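Local coordinates for alpha-1,2-mannosidase (Bacteroides thetaiotaomicron, PDB 2WW2), which hydrolyses alpha-mannosidic linkages with inversion of configuration, as a calcium-dependent member of glycoside hydrolase family 92, at residues 7-12 with 108-113; 32-37 with 261-266; 13-18 with 288-293; 132-137 with 255-260. All blocks are in the same frame, centred on the assembly; numbering follows the deposited sequence. Where two conformers were deposited one is given.

The N-terminal segment 7-12 meets 108-113 in contact 1, closing a loop within the N-terminal domain. The next residues, 13-18, run on to helix 281-294 in contact 3, the longest closure of the four. Segment 32-37 then returns to helix 256-271 in contact 2. Strand 130-136 reaches the start of that same helix in contact 4. Contact 4 therefore lies within the span of contact 2, and contact 2 within that of contact 3. Contact 1 crosses contacts 2 and 3 and is complete before contact 4 begins. Together they tie the N-terminal segment and the strands of the N-terminal domain to helices 256-271 and 281-294.

Contact 1. Residues 7-12 with 108-113; sequences FVDYVN and TPYNYS
Val8 and Val11 pack against Pro109 and Tyr110. The latter two form the turn of the beta hairpin made by strands 98-108 and 111-116 in the N-terminal domain. Val11 N bonds to Val8 O, and both valines point toward the hairpin.

The direct contact between the segments is apolar. Val11 CG1 lies 3.3 Å from Pro109 CG, a close fit for two carbons. This methyl is anti to the backbone N (chi1 174°), which points it at the proline ring. Val8 CG2 is shared between two partners. It comes within 4.0 Å of Pro109 CG and within 3.8 Å of Tyr110 CD2, meeting the ring edge-on and close to the ring plane. An alanine in place of Pro109 would lack CG and CD and would probably leave a gap beside Val11 CG1 and Val8 CG2. Trp267 and Tyr292 also touch Pro109, so helices 256-271 and 281-294 help to enclose it.

The polar part runs through a water. It donates to Asp9 OD1 at 2.6 Å and lies close to Tyr110 OH, but that second spacing is too short to be relied on. Asp9 OD1 also forms a salt bridge with Arg264, and Asp9 OD2 accepts from the backbone N of Glu6.

Within the hairpin, Asn111 O accepts from both Thr108 N and Thr108 OG1. The hydroxyl bond, Thr108 OG1 to Asn111 O, is 2.8 Å long and uses a carbonyl lone pair. Thr108 OG1 sits 3.2 Å above the plane of the Tyr110 ring, over its centre.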
loop_
_atom_site.group_PDB
_atom_site.type_symbol
_atom_site.label_atom_id
_atom_site.label_comp_id
_atom_site.label_asym_id
_atom_site.label_seq_id
_atom_site.Cartn_x
_atom_site.Cartn_y
_atom_site.Cartn_z
ATOM N N PHE A 7 22.839 25.570 26.022
ATOM C CA PHE A 7 22.378 24.311 25.456
ATOM C C PHE A 7 20.972 23.924 25.906
ATOM O O PHE A 7 20.165 23.456 25.083
ATOM C CB PHE A 7 23.394 23.194 25.721
ATOM C CG PHE A 7 24.656 23.351 24.910
ATOM C CD1 PHE A 7 24.581 23.784 23.586
ATOM C CD2 PHE A 7 25.883 23.117 25.461
ATOM C CE1 PHE A 7 25.737 23.959 22.825
ATOM C CE2 PHE A 7 27.039 23.295 24.721
ATOM C CZ PHE A 7 26.966 23.711 23.404
ATOM N N VAL A 8 20.640 24.175 27.169
ATOM C CA VAL A 8 19.301 23.776 27.670
ATOM C C VAL A 8 18.205 24.619 27.012
ATOM O O VAL A 8 17.066 24.180 26.917
ATOM C CB VAL A 8 19.200 23.834 29.227
ATOM C CG1 VAL A 8 19.115 25.290 29.688
ATOM C CG2 VAL A 8 17.991 23.044 29.732
ATOM N N ASP A 9 18.553 25.816 26.533
ATOM C CA ASP A 9 17.586 26.686 25.833
ATOM C C ASP A 9 17.097 26.068 24.516
ATOM O O ASP A 9 16.051 26.457 23.987
ATOM C CB ASP A 9 18.182 28.081 25.543
ATOM C CG ASP A 9 18.479 28.865 26.811
ATOM O OD1 ASP A 9 17.725 28.696 27.786
ATOM O OD2 ASP A 9 19.452 29.655 26.833
ATOM N N TYR A 10 17.851 25.118 23.982
ATOM C CA TYR A 10 17.443 24.439 22.756
ATOM C C TYR A 10 16.447 23.295 23.016
ATOM O O TYR A 10 15.829 22.774 22.082
ATOM C CB TYR A 10 18.670 23.898 22.023
ATOM C CG TYR A 10 19.527 24.996 21.435
ATOM C CD1 TYR A 10 19.027 25.825 20.414
ATOM C CD2 TYR A 10 20.818 25.203 21.879
ATOM C CE1 TYR A 10 19.810 26.839 19.852
ATOM C CE2 TYR A 10 21.614 26.241 21.328
ATOM C CZ TYR A 10 21.087 27.037 20.319
ATOM O OH TYR A 10 21.840 28.043 19.767
ATOM N N VAL A 11 16.274 22.910 24.278
ATOM C CA VAL A 11 15.498 21.704 24.579
ATOM C C VAL A 11 13.993 21.963 24.522
ATOM O O VAL A 11 13.500 22.859 25.201
ATOM C CB VAL A 11 15.850 21.111 25.961
ATOM C CG1 VAL A 11 14.918 19.926 26.316
ATOM C CG2 VAL A 11 17.314 20.671 25.982
ATOM N N ASN A 12 13.274 21.142 23.753
ATOM C CA ASN A 12 11.813 21.172 23.754
ATOM C C ASN A 12 11.296 19.855 24.299
ATOM O O ASN A 12 11.320 18.855 23.586
ATOM C CB ASN A 12 11.273 21.366 22.331
ATOM C CG ASN A 12 9.751 21.356 22.293
ATOM O OD1 ASN A 12 9.096 21.465 23.339
ATOM N ND2 ASN A 12 9.188 21.243 21.110
ATOM N N THR A 108 10.021 23.488 29.827
ATOM C CA THR A 108 11.477 23.330 29.704
ATOM C C THR A 108 11.856 22.250 30.710
ATOM O O THR A 108 11.031 21.886 31.554
ATOM C CB THR A 108 12.260 24.611 30.080
ATOM O OG1 THR A 108 12.249 24.804 31.501
ATOM C CG2 THR A 108 11.683 25.842 29.408
ATOM N N PRO A 109 13.085 21.708 30.611
ATOM C CA PRO A 109 13.490 20.648 31.537
ATOM C C PRO A 109 13.620 21.136 32.974
ATOM O O PRO A 109 13.535 20.326 33.893
ATOM C CB PRO A 109 14.883 20.239 31.022
ATOM C CG PRO A 109 14.866 20.624 29.570
ATOM C CD PRO A 109 14.042 21.880 29.503
ATOM N N TYR A 110 13.875 22.440 33.156
ATOM C CA TYR A 110 14.215 22.990 34.460
ATOM C C TYR A 110 13.041 23.756 35.087
ATOM O O TYR A 110 13.147 24.236 36.203
ATOM C CB TYR A 110 15.448 23.923 34.340
ATOM C CG TYR A 110 15.222 25.055 33.373
ATOM C CD1 TYR A 110 14.628 26.246 33.794
ATOM C CD2 TYR A 110 15.585 24.937 32.033
ATOM C CE1 TYR A 110 14.399 27.288 32.891
ATOM C CE2 TYR A 110 15.355 25.960 31.134
ATOM C CZ TYR A 110 14.775 27.136 31.564
ATOM O OH TYR A 110 14.540 28.153 30.643
ATOM N N ASN A 111 11.934 23.862 34.353
ATOM C CA ASN A 111 10.751 24.564 34.813
ATOM C C ASN A 111 9.589 24.391 33.836
ATOM O O ASN A 111 9.737 24.582 32.644
ATOM C CB ASN A 111 11.032 26.081 34.966
ATOM C CG ASN A 111 9.864 26.826 35.604
ATOM O OD1 ASN A 111 9.731 26.860 36.834
ATOM N ND2 ASN A 111 9.020 27.428 34.782
ATOM N N TYR A 112 8.422 24.047 34.360
ATOM C CA TYR A 112 7.198 24.078 33.588
ATOM C C TYR A 112 6.286 25.155 34.169
ATOM O O TYR A 112 6.021 25.170 35.379
ATOM C CB TYR A 112 6.506 22.710 33.656
ATOM C CG TYR A 112 5.178 22.675 32.909
ATOM C CD1 TYR A 112 5.108 22.242 31.585
ATOM C CD2 TYR A 112 4.002 23.086 33.529
ATOM C CE1 TYR A 112 3.884 22.217 30.887
ATOM C CE2 TYR A 112 2.770 23.053 32.852
ATOM C CZ TYR A 112 2.723 22.614 31.543
ATOM O OH TYR A 112 1.520 22.596 30.889
ATOM N N SER A 113 5.826 26.070 33.314
ATOM C CA SER A 113 4.958 27.161 33.761
ATOM C C SER A 113 3.687 27.161 32.892
ATOM O O SER A 113 3.755 26.938 31.681
ATOM C CB SER A 113 5.692 28.503 33.641
ATOM O OG SER A 113 4.845 29.599 33.975
HETATM O O HOH W 1 15.316 27.944 28.363
#

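Contact 2. Residues 32-37 with 261-266; sequences VAVPWG and GKAREQ
Val34 meets the buried face of helix 256-271 through one methyl. Its CG1 lies 4.0 Å from Ala263 CB, and the CA of Ala263 is almost as near. CG1 is anti to the carbonyl carbon (chi1 -67°), which turns it to the helix. The backbones come close at this point: Val34 CA and Ala263 CA are 5.9 Å apart. The small side chain of Ala263 leaves space for that approach. No hydrogen bond joins the two segments directly. One link lies a residue further along the helix, where Trp267 NE1 is hydrogen-bonded to Ala33 O.

The contact is looser at Gln266. Its CB lies 4.4 Å from both Val34 CG1 and Pro35 CD, and the residue is partly exposed. The solvent side of the helix carries Lys262 and Glu265, whose side chains end well clear of the loop.

The loop keeps its shape by a type II beta turn from Val34 to Gly37, closed by Gly37 N donating to Val34 O at 3.0 Å. Trp36 occupies the third position of the turn, with positive phi. Its indole packs edge-to-face with Tyr270 and with Phe342.

Helix 256-271 comes after strand 229-236 and helix 240-250 in the chain. A loop from before the first strands resting on this helix is consistent with the GH92 architecture of a beta-sandwich domain joined to a helical catalytic domain.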
loop_
_atom_site.group_PDB
_atom_site.type_symbol
_atom_site.label_atom_id
_atom_site.label_comp_id
_atom_site.label_asym_id
_atom_site.label_seq_id
_atom_site.Cartn_x
_atom_site.Cartn_y
_atom_site.Cartn_z
ATOM N N VAL A 32 9.747 17.493 33.810
ATOM C CA VAL A 32 10.547 18.454 34.564
ATOM C C VAL A 32 11.432 17.642 35.516
ATOM O O VAL A 32 10.939 16.849 36.341
ATOM C CB VAL A 32 9.646 19.394 35.357
ATOM C CG1 VAL A 32 10.490 20.373 36.217
ATOM C CG2 VAL A 32 8.733 20.164 34.398
ATOM N N ALA A 33 12.748 17.793 35.388
ATOM C CA ALA A 33 13.639 16.881 36.099
ATOM C C ALA A 33 15.058 17.424 36.119
ATOM O O ALA A 33 15.334 18.464 35.535
ATOM C CB ALA A 33 13.646 15.494 35.388
ATOM N N VAL A 34 15.948 16.709 36.794
ATOM C CA VAL A 34 17.380 16.830 36.514
ATOM C C VAL A 34 17.782 15.471 35.950
ATOM O O VAL A 34 17.039 14.506 36.089
ATOM C CB VAL A 34 18.235 17.214 37.755
ATOM C CG1 VAL A 34 17.910 18.632 38.220
ATOM C CG2 VAL A 34 18.035 16.210 38.918
ATOM N N PRO A 35 18.953 15.389 35.304
ATOM C CA PRO A 35 19.293 14.130 34.642
ATOM C C PRO A 35 19.259 12.925 35.587
ATOM O O PRO A 35 19.774 12.995 36.714
ATOM C CB PRO A 35 20.718 14.389 34.125
ATOM C CG PRO A 35 20.722 15.907 33.878
ATOM C CD PRO A 35 19.951 16.446 35.042
ATOM N N TRP A 36 18.668 11.836 35.106
ATOM C CA TRP A 36 18.484 10.583 35.883
ATOM C C TRP A 36 17.800 10.767 37.246
ATOM O O TRP A 36 17.973 9.948 38.145
ATOM C CB TRP A 36 19.817 9.838 36.067
ATOM C CG TRP A 36 20.557 9.670 34.767
ATOM C CD1 TRP A 36 20.296 8.754 33.773
ATOM C CD2 TRP A 36 21.640 10.476 34.303
ATOM N NE1 TRP A 36 21.179 8.935 32.725
ATOM C CE2 TRP A 36 22.004 9.994 33.022
ATOM C CE3 TRP A 36 22.346 11.552 34.851
ATOM C CZ2 TRP A 36 23.049 10.549 32.284
ATOM C CZ3 TRP A 36 23.389 12.114 34.108
ATOM C CH2 TRP A 36 23.722 11.612 32.836
ATOM N N GLY A 37 17.041 11.839 37.410
ATOM C CA GLY A 37 16.467 12.120 38.719
ATOM C C GLY A 37 15.498 11.044 39.203
ATOM O O GLY A 37 14.727 10.495 38.425
ATOM N N GLY A 261 17.043 27.777 38.567
ATOM C CA GLY A 261 18.448 28.100 38.247
ATOM C C GLY A 261 19.378 26.908 38.449
ATOM O O GLY A 261 20.271 26.647 37.637
ATOM N N LYS A 262 19.200 26.191 39.548
ATOM C CA LYS A 262 20.028 25.025 39.789
ATOM C C LYS A 262 19.819 23.923 38.736
ATOM O O LYS A 262 20.782 23.313 38.280
ATOM C CB LYS A 262 19.741 24.451 41.172
ATOM C CG LYS A 262 20.208 25.324 42.324
ATOM C CD LYS A 262 19.851 24.628 43.637
ATOM C CE LYS A 262 20.480 25.311 44.832
ATOM N NZ LYS A 262 20.287 24.419 46.017
ATOM N N ALA A 263 18.568 23.646 38.369
ATOM C CA ALA A 263 18.297 22.620 37.361
ATOM C C ALA A 263 18.820 23.064 35.993
ATOM O O ALA A 263 19.333 22.268 35.206
ATOM C CB ALA A 263 16.804 22.319 37.296
ATOM N N ARG A 264 18.717 24.356 35.723
ATOM C CA ARG A 264 19.201 24.884 34.473
ATOM C C ARG A 264 20.719 24.668 34.381
ATOM O O ARG A 264 21.256 24.254 33.336
ATOM C CB ARG A 264 18.905 26.377 34.445
ATOM C CG ARG A 264 19.182 26.995 33.145
ATOM C CD ARG A 264 19.365 28.468 33.299
ATOM N NE ARG A 264 18.108 29.180 33.230
ATOM C CZ ARG A 264 17.471 29.447 32.097
ATOM N NH1 ARG A 264 17.962 29.012 30.943
ATOM N NH2 ARG A 264 16.330 30.140 32.131
ATOM N N GLU A 265 21.413 24.959 35.481
ATOM C CA GLU A 265 22.858 24.733 35.525
ATOM C C GLU A 265 23.205 23.254 35.356
ATOM O O GLU A 265 24.121 22.910 34.615
ATOM C CB GLU A 265 23.466 25.282 36.818
ATOM C CG GLU A 265 24.962 25.042 36.915
ATOM C CD GLU A 265 25.577 25.766 38.084
ATOM O OE1 GLU A 265 25.200 25.462 39.234
ATOM O OE2 GLU A 265 26.436 26.640 37.856
ATOM N N GLN A 266 22.462 22.367 36.016
ATOM C CA GLN A 266 22.709 20.934 35.830
ATOM C C GLN A 266 22.527 20.506 34.370
ATOM O O GLN A 266 23.368 19.797 33.797
ATOM C CB GLN A 266 21.789 20.118 36.745
ATOM C CG GLN A 266 22.162 20.275 38.219
ATOM C CD GLN A 266 23.603 19.829 38.478
ATOM O OE1 GLN A 266 23.966 18.686 38.188
ATOM N NE2 GLN A 266 24.427 20.730 39.000
#

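Contact 3. Residues 13-18 with 288-293; sequences PLMGTE and YSCLYR
Met15 reaches across to helix 281-294 and touches Ser289 and Cys290 with its outer atoms. Its CB points toward the helix. CG is anti to the backbone N (chi1 171°). The chain is extended beyond CG, which carries SD and CE out to the helix. SD passes 3.7 Å from Ser289 CB. The terminal CE ends 3.8 Å from Cys290 SG, in apolar contact.

The backbone of Met15 is tied to the same helix by water. Met15 O accepts from a water at 2.8 Å, and that water accepts in turn from Arg293 NH2 at the same length, in the guanidinium plane. Directly, the carbonyl and NH2 are too far apart to bond. Arg293 NH1 is hydrogen-bonded to Asn27 O. A type II turn from Leu14 to Thr17 sets this backbone, with Gly16 at positive phi.

At the other end, Pro13 crosses Tyr292 at about a right angle. Pro13 CB lies 3.6 Å from Tyr292 OH, and Pro13 CA lies 3.8 Å from Tyr292 CE2. The Tyr292 hydroxyl is hydrogen-bonded to Ala31 O. A phenylalanine in place of Tyr292 would probably leave Ala31 O without this donor and loosen the fit at Pro13 CB. Ser289 OG also has partners outside the two segments, Arg285 O and Asn12 N.

Cys290 and Arg293 touch Tyr622, which binds a sodium ion together with Ser19, Gly624 and Asp627. The contact thus brings the N-terminal loop onto a helix of the GH92 catalytic domain, next to a metal site that joins Ser19 of that loop to residues 622-627.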
loop_
_atom_site.group_PDB
_atom_site.type_symbol
_atom_site.label_atom_id
_atom_site.label_comp_id
_atom_site.label_asym_id
_atom_site.label_seq_id
_atom_site.Cartn_x
_atom_site.Cartn_y
_atom_site.Cartn_z
ATOM N N PRO A 13 10.843 19.840 25.567
ATOM C CA PRO A 13 10.350 18.605 26.194
ATOM C C PRO A 13 9.060 18.125 25.534
ATOM O O PRO A 13 8.627 17.001 25.767
ATOM C CB PRO A 13 10.073 19.021 27.639
ATOM C CG PRO A 13 10.921 20.272 27.864
ATOM C CD PRO A 13 10.832 20.972 26.503
ATOM N N LEU A 14 8.446 18.972 24.712
ATOM C CA LEU A 14 7.258 18.539 23.960
ATOM C C LEU A 14 7.564 17.999 22.565
ATOM O O LEU A 14 6.636 17.675 21.807
ATOM C CB LEU A 14 6.284 19.694 23.831
ATOM C CG LEU A 14 5.622 20.063 25.146
ATOM C CD1 LEU A 14 4.826 21.363 25.004
ATOM C CD2 LEU A 14 4.731 18.908 25.624
ATOM N N MET A 15 8.843 17.902 22.211
ATOM C CA MET A 15 9.208 17.357 20.907
ATOM C C MET A 15 8.609 15.977 20.736
ATOM O O MET A 15 8.811 15.113 21.582
ATOM C CB MET A 15 10.720 17.249 20.745
ATOM C CG MET A 15 11.129 16.489 19.485
ATOM S SD MET A 15 12.903 16.430 19.202
ATOM C CE MET A 15 13.038 15.101 18.002
ATOM N N GLY A 16 7.893 15.764 19.638
ATOM C CA GLY A 16 7.294 14.449 19.358
ATOM C C GLY A 16 6.117 14.089 20.276
ATOM O O GLY A 16 5.621 12.959 20.252
ATOM N N THR A 17 5.648 15.037 21.084
ATOM C CA THR A 17 4.479 14.760 21.932
ATOM C C THR A 17 3.251 14.294 21.110
ATOM O O THR A 17 2.378 13.577 21.618
ATOM C CB THR A 17 4.120 15.956 22.849
ATOM O OG1 THR A 17 3.206 15.523 23.858
ATOM C CG2 THR A 17 3.484 17.117 22.054
ATOM N N GLU A 18 3.174 14.702 19.843
ATOM C CA GLU A 18 2.100 14.233 18.949
ATOM C C GLU A 18 2.599 13.156 17.970
ATOM O O GLU A 18 1.858 12.732 17.073
ATOM C CB GLU A 18 1.522 15.396 18.140
ATOM C CG GLU A 18 0.821 16.469 18.968
ATOM C CD GLU A 18 0.139 17.510 18.084
ATOM O OE1 GLU A 18 0.814 18.446 17.618
ATOM O OE2 GLU A 18 -1.081 17.397 17.855
ATOM N N TYR A 288 19.673 18.781 20.917
ATOM C CA TYR A 288 19.661 18.893 22.373
ATOM C C TYR A 288 18.382 18.365 22.998
ATOM O O TYR A 288 18.409 17.871 24.107
ATOM C CB TYR A 288 20.005 20.333 22.821
ATOM C CG TYR A 288 21.492 20.548 22.623
ATOM C CD1 TYR A 288 22.408 19.843 23.408
ATOM C CD2 TYR A 288 21.980 21.384 21.616
ATOM C CE1 TYR A 288 23.781 19.982 23.226
ATOM C CE2 TYR A 288 23.353 21.522 21.416
ATOM C CZ TYR A 288 24.244 20.815 22.234
ATOM O OH TYR A 288 25.612 20.933 22.059
ATOM N N SER A 289 17.268 18.459 22.285
ATOM C CA SER A 289 16.036 17.799 22.755
ATOM C C SER A 289 16.211 16.287 22.828
ATOM O O SER A 289 15.841 15.669 23.828
ATOM C CB SER A 289 14.863 18.155 21.849
ATOM O OG SER A 289 14.600 19.563 21.878
ATOM N N CYS A 290 16.781 15.690 21.780
ATOM C CA CYS A 290 17.059 14.245 21.812
ATOM C C CYS A 290 18.029 13.905 22.930
ATOM O O CYS A 290 17.876 12.870 23.590
ATOM C CB CYS A 290 17.617 13.757 20.457
ATOM S SG CYS A 290 16.398 13.768 19.133
ATOM N N LEU A 291 19.032 14.761 23.153
ATOM C CA LEU A 291 20.005 14.474 24.202
ATOM C C LEU A 291 19.318 14.557 25.575
ATOM O O LEU A 291 19.516 13.694 26.438
ATOM C CB LEU A 291 21.228 15.419 24.122
ATOM C CG LEU A 291 22.385 15.203 25.122
ATOM C CD1 LEU A 291 22.915 13.730 25.089
ATOM C CD2 LEU A 291 23.516 16.201 24.900
ATOM N N TYR A 292 18.510 15.594 25.784
ATOM C CA TYR A 292 17.743 15.694 27.038
ATOM C C TYR A 292 16.944 14.423 27.297
ATOM O O TYR A 292 16.981 13.866 28.405
ATOM C CB TYR A 292 16.816 16.921 26.974
ATOM C CG TYR A 292 15.476 16.785 27.653
ATOM C CD1 TYR A 292 15.342 17.020 29.023
ATOM C CD2 TYR A 292 14.328 16.481 26.919
ATOM C CE1 TYR A 292 14.092 16.922 29.659
ATOM C CE2 TYR A 292 13.071 16.385 27.545
ATOM C CZ TYR A 292 12.968 16.618 28.910
ATOM O OH TYR A 292 11.741 16.517 29.529
ATOM N N ARG A 293 16.250 13.947 26.265
ATOM C CA ARG A 293 15.408 12.764 26.396
ATOM C C ARG A 293 16.282 11.581 26.784
ATOM O O ARG A 293 15.887 10.718 27.565
ATOM C CB ARG A 293 14.645 12.499 25.079
ATOM C CG ARG A 293 13.508 11.487 25.182
ATOM C CD ARG A 293 12.741 11.300 23.852
ATOM N NE ARG A 293 11.703 10.271 23.967
ATOM C CZ ARG A 293 10.407 10.470 23.719
ATOM N NH1 ARG A 293 9.548 9.469 23.853
ATOM N NH2 ARG A 293 9.968 11.664 23.320
HETATM O O HOH W 2 10.879 14.278 23.349
#

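Contact 4. Residues 132-137 with 255-260; sequences VFEVSF and DVQLIS
Val132 fits against the first turn of helix 256-271 with both methyls. CG1 is anti to the backbone N (chi1 175°) and lies 3.6 Å from the backbone N of Val256. CG2 meets Ile259 CG1 at 3.4 Å, a snug carbon pair, and the two side chains cross at about a right angle.

Val256 lies between Val132 and Glu134. Its CG2 is 3.5 Å from Val132 O. Its CG1 rests on the aliphatic part of Glu134, with Val256 CG1 3.7 Å from Glu134 CD.

Strand 130-136 pairs antiparallel with 121-126 and 229-236 in the N-terminal domain, a beta-sandwich in the GH92 fold. The helix comes after strand 229-236 in the chain. The axes of residues 132-136 and 256-260 approach to 7.9 Å, with a crossing angle of -138°.

Glu134 sends its carboxylate past Val256. Its OE1 forms a salt bridge with Lys228. Its OE2 is hydrogen-bonded to Ser123 and Gln121 of the neighbouring strand. Gln257 NE2 also comes near OE1, with the amide and carboxylate planes turned 71° apart.

Water bridges the backbones: it accepts from Val256 N at 2.9 Å and donates to Phe133 O at 3.3 Å. Asp255 is the N-cap of the helix, and its OD1 accepts from Leu258 N at 2.9 Å.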
loop_
_atom_site.group_PDB
_atom_site.type_symbol
_atom_site.label_atom_id
_atom_site.label_comp_id
_atom_site.label_asym_id
_atom_site.label_seq_id
_atom_site.Cartn_x
_atom_site.Cartn_y
_atom_site.Cartn_z
ATOM N N VAL A 132 9.730 22.485 43.664
ATOM C CA VAL A 132 9.187 23.685 44.291
ATOM C C VAL A 132 8.253 24.322 43.281
ATOM O O VAL A 132 8.588 24.357 42.107
ATOM C CB VAL A 132 10.305 24.661 44.744
ATOM C CG1 VAL A 132 9.713 25.960 45.288
ATOM C CG2 VAL A 132 11.195 24.003 45.817
ATOM N N PHE A 133 7.069 24.748 43.740
ATOM C CA PHE A 133 6.069 25.425 42.915
ATOM C C PHE A 133 5.999 26.897 43.332
ATOM O O PHE A 133 6.231 27.222 44.507
ATOM C CB PHE A 133 4.655 24.875 43.191
ATOM C CG PHE A 133 4.399 23.471 42.683
ATOM C CD1 PHE A 133 3.464 23.242 41.670
ATOM C CD2 PHE A 133 5.064 22.386 43.238
ATOM C CE1 PHE A 133 3.211 21.950 41.207
ATOM C CE2 PHE A 133 4.813 21.081 42.768
ATOM C CZ PHE A 133 3.887 20.866 41.765
ATOM N N GLU A 134 5.607 27.769 42.406
ATOM C CA GLU A 134 5.083 29.078 42.779
ATOM C C GLU A 134 3.641 29.057 42.285
ATOM O O GLU A 134 3.349 28.430 41.267
ATOM C CB GLU A 134 5.853 30.204 42.075
ATOM C CG GLU A 134 5.565 30.199 40.537
ATOM C CD GLU A 134 6.336 31.241 39.728
ATOM O OE1 GLU A 134 6.680 32.319 40.287
ATOM O OE2 GLU A 134 6.590 30.962 38.518
ATOM N N VAL A 135 2.719 29.691 43.008
ATOM C CA VAL A 135 1.368 29.839 42.495
ATOM C C VAL A 135 0.958 31.307 42.635
ATOM O O VAL A 135 1.115 31.882 43.706
ATOM C CB VAL A 135 0.337 28.969 43.261
ATOM C CG1 VAL A 135 -1.054 29.182 42.653
ATOM C CG2 VAL A 135 0.729 27.465 43.270
ATOM N N SER A 136 0.473 31.906 41.545
ATOM C CA SER A 136 -0.115 33.235 41.580
ATOM C C SER A 136 -1.641 33.115 41.427
ATOM O O SER A 136 -2.137 32.776 40.345
ATOM C CB SER A 136 0.470 34.068 40.436
ATOM O OG SER A 136 -0.008 35.391 40.469
ATOM N N PHE A 137 -2.392 33.366 42.498
ATOM C CA PHE A 137 -3.854 33.184 42.464
ATOM C C PHE A 137 -4.542 34.422 41.886
ATOM O O PHE A 137 -4.110 35.524 42.158
ATOM C CB PHE A 137 -4.407 32.953 43.887
ATOM C CG PHE A 137 -4.077 31.592 44.470
ATOM C CD1 PHE A 137 -4.789 30.465 44.088
ATOM C CD2 PHE A 137 -3.073 31.458 45.404
ATOM C CE1 PHE A 137 -4.509 29.231 44.628
ATOM C CE2 PHE A 137 -2.777 30.225 45.953
ATOM C CZ PHE A 137 -3.495 29.104 45.552
ATOM N N ASP A 255 12.857 28.990 46.822
ATOM C CA ASP A 255 11.719 29.383 45.989
ATOM C C ASP A 255 11.905 28.765 44.603
ATOM O O ASP A 255 12.938 28.156 44.362
ATOM C CB ASP A 255 11.554 30.902 45.936
ATOM C CG ASP A 255 12.769 31.617 45.375
ATOM O OD1 ASP A 255 13.669 30.989 44.772
ATOM O OD2 ASP A 255 12.822 32.846 45.543
ATOM N N VAL A 256 10.926 28.898 43.707
ATOM C CA VAL A 256 11.013 28.223 42.407
ATOM C C VAL A 256 12.190 28.746 41.575
ATOM O O VAL A 256 12.830 27.989 40.847
ATOM C CB VAL A 256 9.684 28.287 41.594
ATOM C CG1 VAL A 256 9.439 29.689 41.055
ATOM C CG2 VAL A 256 9.720 27.265 40.426
ATOM N N GLN A 257 12.497 30.028 41.719
ATOM C CA GLN A 257 13.626 30.623 40.993
ATOM C C GLN A 257 14.949 29.940 41.345
ATOM O O GLN A 257 15.791 29.712 40.472
ATOM C CB GLN A 257 13.726 32.129 41.295
ATOM C CG GLN A 257 12.583 32.973 40.665
ATOM C CD GLN A 257 11.196 32.736 41.292
ATOM O OE1 GLN A 257 11.065 32.337 42.475
ATOM N NE2 GLN A 257 10.139 32.993 40.487
ATOM N N LEU A 258 15.136 29.617 42.624
ATOM C CA LEU A 258 16.371 28.956 43.061
ATOM C C LEU A 258 16.493 27.558 42.436
ATOM O O LEU A 258 17.532 27.216 41.863
ATOM C CB LEU A 258 16.454 28.849 44.589
ATOM C CG LEU A 258 17.791 28.288 45.125
ATOM C CD1 LEU A 258 18.928 29.269 44.868
ATOM C CD2 LEU A 258 17.723 27.956 46.630
ATOM N N ILE A 259 15.428 26.762 42.539
ATOM C CA ILE A 259 15.439 25.387 42.015
ATOM C C ILE A 259 15.574 25.387 40.487
ATOM O O ILE A 259 16.311 24.585 39.895
ATOM C CB ILE A 259 14.154 24.611 42.430
ATOM C CG1 ILE A 259 13.970 24.658 43.961
ATOM C CG2 ILE A 259 14.172 23.148 41.875
ATOM C CD1 ILE A 259 15.232 24.281 44.795
ATOM N N SER A 260 14.854 26.298 39.852
ATOM C CA SER A 260 14.953 26.482 38.412
ATOM C C SER A 260 16.403 26.773 37.958
ATOM O O SER A 260 16.910 26.113 37.045
ATOM C CB SER A 260 14.017 27.619 37.979
ATOM O OG SER A 260 14.108 27.858 36.584
HETATM O O HOH W 3 8.294 29.775 44.690
#